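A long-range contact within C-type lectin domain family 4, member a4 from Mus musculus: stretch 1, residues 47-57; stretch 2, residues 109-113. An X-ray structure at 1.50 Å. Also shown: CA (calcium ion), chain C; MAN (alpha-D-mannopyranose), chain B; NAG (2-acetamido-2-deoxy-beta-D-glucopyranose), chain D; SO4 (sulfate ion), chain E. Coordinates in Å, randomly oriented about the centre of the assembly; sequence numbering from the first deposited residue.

Stretch 1 47-57: EQDFITSNLNT
Stretch 2 (109-113) GWGWN

Stretch 1 enters as the last part of a helix, with I51 N to E47 O at 2.9 Å, T52 N to Q48 O at 3.0 Å and S53 N to D49 O at 3.1 Å. It then leaves the helical path: L55 (phi/psi -107/154) and N56 (-86/127) are extended. Stretch 2 is a strand throughout, with W110 at -79/151, G111 nearly fully extended at -175/179 and W112 at -99/143. The helix and strand axes approach to 9.8 Å, and their N-to-C directions make an angle of 109°, closer to perpendicular than to antiparallel. Register is set by two CA pairs: T52 CA to W110 CA at 7.0 Å and Q48 CA to G111 CA at 8.9 Å. Side chains bridge most of the gap; the two stretches bury 342 Å² between them, both sides summed.

Apolar packing centres on W110, which alone has 143 Å² covered by stretch 1. Its CA-to-CB bond points toward the other stretch, and chi1 -72° (m) with chi2 103° sets one face of the indole against T52 and L55. The T52 backbone, with its CA-to-CB bond pointing toward stretch 2, places T52 CB 3.6 Å from the centroid of the W110 five-membered ring and 12° off the normal, a CH-pi contact over the face; chi1 66° (p) then sets OG1 and CG2. Over the same face, L55 CD1 lies 4.3 Å from the centroid of the W110 six-membered ring, 25° off the normal; L55 adopts m, t (-56°, 180°), and its CB is 3.6 Å from W110 CH2. A beta-branched threonine and a leucine thus supply aliphatic carbon along the length of the indole. Farther along, N56 O meets the ring edge, 3.4 Å from W110 CH2, while the N56 CA-to-CB bond points away from stretch 2. T57 (chi1 64°, p) brings CG2 to 3.6 Å from W110 CZ2.

The polar link is one direct hydrogen bond: W112 NE1 donates to Q48 OE1 at 3.0 Å, with an N-H...O angle of 154°. The Q48 CA-to-CB bond points toward stretch 2, and chi1 173° (t), chi2 78° (p) and chi3 4° carry the amide to it. The W112 CA-to-CB bond starts sideways, but chi1 -60° (m) and chi2 -9° bring its indole end nearer, so Q48 OE1 lies at the ring edge. Glutamine suits this buried position because its amide can accept and donate: Q48 NE2 donates to a water, 3.0 Å from its oxygen, and that water donates a weak hydrogen bond to W110 O, the water oxygen lying 3.3 Å from that carbonyl oxygen.

A sulfate, probably from the crystallisation liquor, accepts from W110 N at its O2 (2.7 Å, 163°).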

# COMPACT_ATOMS: atom_id res chain seq x y z
N GLU A 47 1.70 7.69 9.20
CA GLU A 47 2.27 6.74 8.24
C GLU A 47 1.79 7.02 6.82
O GLU A 47 2.60 7.06 5.90
CB GLU A 47 1.94 5.31 8.61
CG GLU A 47 2.59 4.82 9.89
CD GLU A 47 1.84 3.63 10.44
OE1 GLU A 47 1.74 2.62 9.72
OE2 GLU A 47 1.33 3.74 11.58
N GLN A 48 0.47 7.18 6.65
CA GLN A 48 -0.10 7.53 5.34
C GLN A 48 0.58 8.75 4.72
O GLN A 48 1.04 8.69 3.58
CB GLN A 48 -1.61 7.76 5.46
CG GLN A 48 -2.27 8.28 4.19
CD GLN A 48 -2.51 7.20 3.15
OE1 GLN A 48 -2.25 6.02 3.38
NE2 GLN A 48 -3.00 7.62 1.99
N ASP A 49 0.68 9.85 5.48
CA ASP A 49 1.29 11.08 4.97
C ASP A 49 2.80 10.95 4.72
O ASP A 49 3.33 11.55 3.77
CB ASP A 49 1.01 12.25 5.92
CG ASP A 49 -0.43 12.72 5.89
OD1 ASP A 49 -1.18 12.37 4.97
OD2 ASP A 49 -0.84 13.46 6.81
N PHE A 50 3.49 10.18 5.55
CA PHE A 50 4.89 9.87 5.29
C PHE A 50 5.03 9.15 3.95
O PHE A 50 5.86 9.50 3.13
CB PHE A 50 5.53 9.05 6.42
CG PHE A 50 6.90 8.54 6.06
CD1 PHE A 50 7.08 7.25 5.53
CD2 PHE A 50 8.02 9.36 6.21
CE1 PHE A 50 8.35 6.81 5.18
CE2 PHE A 50 9.27 8.92 5.86
CZ PHE A 50 9.44 7.65 5.33
N ILE A 51 4.20 8.12 3.75
CA ILE A 51 4.30 7.33 2.53
C ILE A 51 4.01 8.19 1.31
O ILE A 51 4.81 8.20 0.36
CB ILE A 51 3.37 6.10 2.59
CG1 ILE A 51 3.89 5.09 3.62
CG2 ILE A 51 3.25 5.45 1.21
CD1 ILE A 51 2.83 4.15 4.14
N THR A 52 2.92 8.95 1.32
CA THR A 52 2.56 9.72 0.12
C THR A 52 3.57 10.82 -0.23
O THR A 52 3.73 11.15 -1.40
CB THR A 52 1.13 10.27 0.15
OG1 THR A 52 1.00 11.24 1.19
CG2 THR A 52 0.13 9.14 0.35
N SER A 53 4.26 11.35 0.77
CA SER A 53 5.32 12.34 0.52
C SER A 53 6.42 11.79 -0.39
O SER A 53 7.12 12.55 -1.06
CB SER A 53 5.92 12.84 1.85
OG SER A 53 6.91 11.96 2.34
N ASN A 54 6.56 10.46 -0.40
CA ASN A 54 7.59 9.75 -1.14
C ASN A 54 7.16 9.21 -2.51
O ASN A 54 7.94 8.53 -3.18
CB ASN A 54 8.13 8.61 -0.28
CG ASN A 54 9.04 9.10 0.83
OD1 ASN A 54 8.62 9.24 1.99
ND2 ASN A 54 10.29 9.36 0.49
N LEU A 55 5.93 9.51 -2.92
CA LEU A 55 5.34 8.90 -4.12
C LEU A 55 5.24 9.85 -5.31
O LEU A 55 5.11 11.07 -5.16
CB LEU A 55 3.95 8.36 -3.81
CG LEU A 55 3.80 7.34 -2.68
CD1 LEU A 55 2.34 6.95 -2.57
CD2 LEU A 55 4.69 6.12 -2.86
N ASN A 56 5.24 9.26 -6.51
CA ASN A 56 5.01 10.00 -7.74
C ASN A 56 3.51 10.12 -8.00
O ASN A 56 2.80 9.11 -8.01
CB ASN A 56 5.70 9.28 -8.90
CG ASN A 56 5.77 10.13 -10.16
OD1 ASN A 56 4.77 10.63 -10.65
ND2 ASN A 56 6.98 10.28 -10.70
N THR A 57 3.03 11.35 -8.22
CA THR A 57 1.59 11.57 -8.41
C THR A 57 1.02 10.94 -9.68
O THR A 57 -0.19 10.81 -9.81
CB THR A 57 1.21 13.07 -8.35
OG1 THR A 57 1.83 13.77 -9.44
CG2 THR A 57 1.64 13.68 -7.03
N GLY A 109 -6.55 14.96 -3.83
CA GLY A 109 -5.36 14.53 -3.11
C GLY A 109 -5.08 13.03 -3.18
O GLY A 109 -5.58 12.34 -4.06
N TRP A 110 -4.25 12.55 -2.26
CA TRP A 110 -3.93 11.13 -2.16
C TRP A 110 -5.02 10.36 -1.47
O TRP A 110 -5.71 10.88 -0.60
CB TRP A 110 -2.64 10.94 -1.39
CG TRP A 110 -1.43 11.35 -2.16
CD1 TRP A 110 -0.69 12.53 -2.01
CD2 TRP A 110 -0.75 10.61 -3.21
NE1 TRP A 110 0.37 12.56 -2.87
CE2 TRP A 110 0.39 11.44 -3.63
CE3 TRP A 110 -0.97 9.39 -3.85
CZ2 TRP A 110 1.26 11.04 -4.64
CZ3 TRP A 110 -0.08 8.99 -4.86
CH2 TRP A 110 1.01 9.80 -5.24
N GLY A 111 -5.16 9.09 -1.83
CA GLY A 111 -6.13 8.23 -1.16
C GLY A 111 -6.06 6.80 -1.64
O GLY A 111 -5.25 6.45 -2.51
N TRP A 112 -6.91 5.97 -1.05
CA TRP A 112 -6.97 4.55 -1.38
C TRP A 112 -8.09 4.27 -2.35
O TRP A 112 -9.18 4.83 -2.25
CB TRP A 112 -7.24 3.71 -0.15
CG TRP A 112 -6.23 3.80 0.97
CD1 TRP A 112 -4.97 4.41 0.98
CD2 TRP A 112 -6.38 3.19 2.29
NE1 TRP A 112 -4.38 4.25 2.21
CE2 TRP A 112 -5.16 3.51 3.03
CE3 TRP A 112 -7.38 2.44 2.91
CZ2 TRP A 112 -4.98 3.09 4.36
CZ3 TRP A 112 -7.18 2.03 4.23
CH2 TRP A 112 -6.00 2.34 4.92
N ASN A 113 -7.82 3.35 -3.27
CA ASN A 113 -8.84 2.89 -4.23
C ASN A 113 -8.74 1.39 -4.36
O ASN A 113 -7.64 0.86 -4.52
CB ASN A 113 -8.63 3.57 -5.59
CG ASN A 113 -9.53 3.01 -6.68
OD1 ASN A 113 -10.69 2.65 -6.45
ND2 ASN A 113 -8.99 2.97 -7.90
CA CA C . -12.40 1.17 -7.11
C1 MAN B . -11.58 3.44 -12.40
C2 MAN B . -10.91 2.47 -11.43
C3 MAN B . -11.86 2.11 -10.28
C4 MAN B . -12.37 3.38 -9.62
C5 MAN B . -13.02 4.29 -10.68
C6 MAN B . -13.51 5.62 -10.08
O2 MAN B . -9.77 3.12 -10.89
O3 MAN B . -11.31 1.33 -9.22
O4 MAN B . -13.19 2.92 -8.55
O5 MAN B . -12.09 4.57 -11.72
O6 MAN B . -14.22 6.34 -11.08
C1 NAG D . -8.57 2.97 -11.64
C2 NAG D . -7.62 4.09 -11.20
C3 NAG D . -6.25 3.96 -11.88
C4 NAG D . -5.72 2.53 -11.76
C5 NAG D . -6.78 1.50 -12.18
C6 NAG D . -6.35 0.07 -11.89
C7 NAG D . -8.88 6.07 -10.51
C8 NAG D . -9.59 7.32 -10.95
N2 NAG D . -8.30 5.35 -11.46
O3 NAG D . -5.34 4.85 -11.25
O4 NAG D . -4.56 2.37 -12.54
O5 NAG D . -7.96 1.71 -11.44
O6 NAG D . -5.58 -0.48 -12.94
O7 NAG D . -8.86 5.75 -9.31
S SO4 E . -3.31 14.92 0.59
O1 SO4 E . -2.10 14.38 1.27
O2 SO4 E . -3.22 14.60 -0.85
O3 SO4 E . -3.38 16.39 0.77
O4 SO4 E . -4.52 14.28 1.15
O HOH W 1 -3.82 10.49 2.11